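Local structure of protein toll (Drosophila melanogaster, 4LXR) at residues Lys562-Thr565 / Asp566-Val569. The protein binds the cleaved, active form of the cytokine Spätzle through its leucine-rich-repeat ectodomain, triggering Toll signalling in dorsal-ventral patterning and antifungal immunity. Sequence-based numbering, arbitrary orientation.
Sequences KLRT and DRLV. With NAG (2-acetamido-2-deoxy-beta-D-glucopyranose), chain F.
Arg564 and Asp566 lie alongside each other, pointing the same way, where strand 561-564 runs out into a turn within the LRRCT 1 region. From Arg564 CB the chain leaves with CG anti to the backbone N (chi1 172°), which carries it past the carboxylate: CG lies 3.4 Å from Asp566 OD1, CD passes the same oxygen, and NE stands 3.6 Å from it. That salt bridge is long and purely electrostatic, because the two planes are almost perpendicular (87°) and OD1 sits well out of the guanidinium plane; the oxygen accepts its hydrogen bond from Asn532 instead. A bend at chi3 sets the tip against the glycan: CZ and NH1 both come near NAG O6 without bonding to it, while Arg564 NH2 gives NAG O6 a nearly straight hydrogen bond (2.7 Å). Arg567 reaches the acetamido side of the same sugar, with a weak bond from Arg567 NH2 to NAG O7 (3.4 Å), and Asp533 forms a salt bridge with that same nitrogen. Residues 565-568 form a type I beta turn, closed by Leu568 N to Thr565 O (2.8 Å). Thr565 CG2 meets Leu568 CD2 at 4.1 Å, and both side chains rest on Phe545 of helix 543-549. Arg564 NH2 and Arg567 NH1 approach to 4.2 Å, a water accepting from both, though weakly from Arg567. One strong and one weak bond thus reach two oxygens of a neutral N-linked sugar, and the nearby carboxylates of Asp566 and Asp533 probably offset the crowding of positive charge.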
loop_
_atom_site.group_PDB
_atom_site.type_symbol
_atom_site.label_atom_id
_atom_site.label_comp_id
_atom_site.label_asym_id
_atom_site.label_seq_id
_atom_site.Cartn_x
_atom_site.Cartn_y
_atom_site.Cartn_z
ATOM N N LYS A 562 -5.859 13.973 -17.848
ATOM C CA LYS A 562 -6.064 12.611 -18.317
ATOM C C LYS A 562 -6.954 11.881 -17.313
ATOM O O LYS A 562 -6.554 11.636 -16.164
ATOM C CB LYS A 562 -4.721 11.892 -18.468
ATOM C CG LYS A 562 -4.837 10.391 -18.685
ATOM C CD LYS A 562 -3.498 9.799 -19.106
ATOM C CE LYS A 562 -3.571 8.287 -19.226
ATOM N NZ LYS A 562 -4.696 7.857 -20.096
ATOM N N LEU A 563 -8.167 11.546 -17.749
ATOM C CA LEU A 563 -9.159 10.939 -16.871
ATOM C C LEU A 563 -9.096 9.425 -16.947
ATOM O O LEU A 563 -8.994 8.855 -18.034
ATOM C CB LEU A 563 -10.564 11.404 -17.256
ATOM C CG LEU A 563 -10.708 12.906 -17.476
ATOM C CD1 LEU A 563 -12.101 13.229 -17.982
ATOM C CD2 LEU A 563 -10.415 13.640 -16.185
ATOM N N ARG A 564 -9.151 8.780 -15.785
ATOM C CA ARG A 564 -9.234 7.329 -15.716
ATOM C C ARG A 564 -10.683 6.939 -15.501
ATOM O O ARG A 564 -11.287 7.266 -14.471
ATOM C CB ARG A 564 -8.363 6.786 -14.587
ATOM C CG ARG A 564 -8.550 5.306 -14.319
ATOM C CD ARG A 564 -7.354 4.744 -13.572
ATOM N NE ARG A 564 -7.751 3.774 -12.557
ATOM C CZ ARG A 564 -6.915 2.923 -11.970
ATOM N NH1 ARG A 564 -5.630 2.912 -12.308
ATOM N NH2 ARG A 564 -7.366 2.078 -11.051
ATOM N N THR A 565 -11.240 6.250 -16.487
ATOM C CA THR A 565 -12.663 5.951 -16.516
ATOM C C THR A 565 -12.944 4.488 -16.828
ATOM O O THR A 565 -14.095 4.106 -17.018
ATOM C CB THR A 565 -13.367 6.797 -17.582
ATOM O OG1 THR A 565 -12.692 6.629 -18.832
ATOM C CG2 THR A 565 -13.324 8.264 -17.199
ATOM N N ASP A 566 -11.892 3.675 -16.863
ATOM C CA ASP A 566 -11.998 2.272 -17.264
ATOM C C ASP A 566 -12.967 1.486 -16.385
ATOM O O ASP A 566 -13.525 0.485 -16.814
ATOM C CB ASP A 566 -10.618 1.605 -17.278
ATOM C CG ASP A 566 -10.108 1.276 -15.879
ATOM O OD1 ASP A 566 -9.838 2.215 -15.097
ATOM O OD2 ASP A 566 -9.968 0.075 -15.566
ATOM N N ARG A 567 -13.164 1.944 -15.153
ATOM C CA ARG A 567 -14.145 1.330 -14.265
ATOM C C ARG A 567 -15.183 2.346 -13.789
ATOM O O ARG A 567 -15.706 2.249 -12.676
ATOM C CB ARG A 567 -13.460 0.605 -13.102
ATOM C CG ARG A 567 -12.883 -0.747 -13.520
ATOM C CD ARG A 567 -11.851 -1.289 -12.547
ATOM N NE ARG A 567 -12.390 -1.429 -11.201
ATOM C CZ ARG A 567 -12.023 -0.676 -10.168
ATOM N NH1 ARG A 567 -11.102 0.267 -10.326
ATOM N NH2 ARG A 567 -12.573 -0.868 -8.976
ATOM N N LEU A 568 -15.472 3.319 -14.656
ATOM C CA LEU A 568 -16.598 4.230 -14.463
ATOM C C LEU A 568 -17.809 3.693 -15.225
ATOM O O LEU A 568 -17.800 3.592 -16.460
ATOM C CB LEU A 568 -16.257 5.650 -14.922
ATOM C CG LEU A 568 -17.416 6.649 -14.839
ATOM C CD1 LEU A 568 -17.999 6.682 -13.429
ATOM C CD2 LEU A 568 -16.965 8.033 -15.275
ATOM N N VAL A 569 -18.849 3.360 -14.469
ATOM C CA VAL A 569 -19.945 2.539 -14.954
ATOM C C VAL A 569 -21.286 3.186 -14.667
ATOM O O VAL A 569 -21.517 3.673 -13.563
ATOM C CB VAL A 569 -19.916 1.169 -14.251
ATOM C CG1 VAL A 569 -21.195 0.397 -14.508
ATOM C CG2 VAL A 569 -18.705 0.377 -14.706
HETATM C C1 NAG F . -8.296 0.489 -6.572
HETATM C C2 NAG F . -9.372 -0.589 -6.529
HETATM C C3 NAG F . -8.752 -1.968 -6.734
HETATM C C4 NAG F . -7.890 -2.004 -7.993
HETATM C C5 NAG F . -6.907 -0.835 -8.014
HETATM C C6 NAG F . -6.169 -0.709 -9.328
HETATM C C7 NAG F . -11.298 0.039 -5.124
HETATM C C8 NAG F . -11.910 -0.059 -3.759
HETATM N N2 NAG F . -10.109 -0.554 -5.271
HETATM O O3 NAG F . -9.788 -2.942 -6.807
HETATM O O4 NAG F . -7.136 -3.212 -7.995
HETATM O O5 NAG F . -7.598 0.406 -7.810
HETATM O O6 NAG F . -5.677 0.608 -9.531
HETATM O O7 NAG F . -11.851 0.641 -6.043
HETATM O O HOH W 1 -9.778 3.250 -9.818
#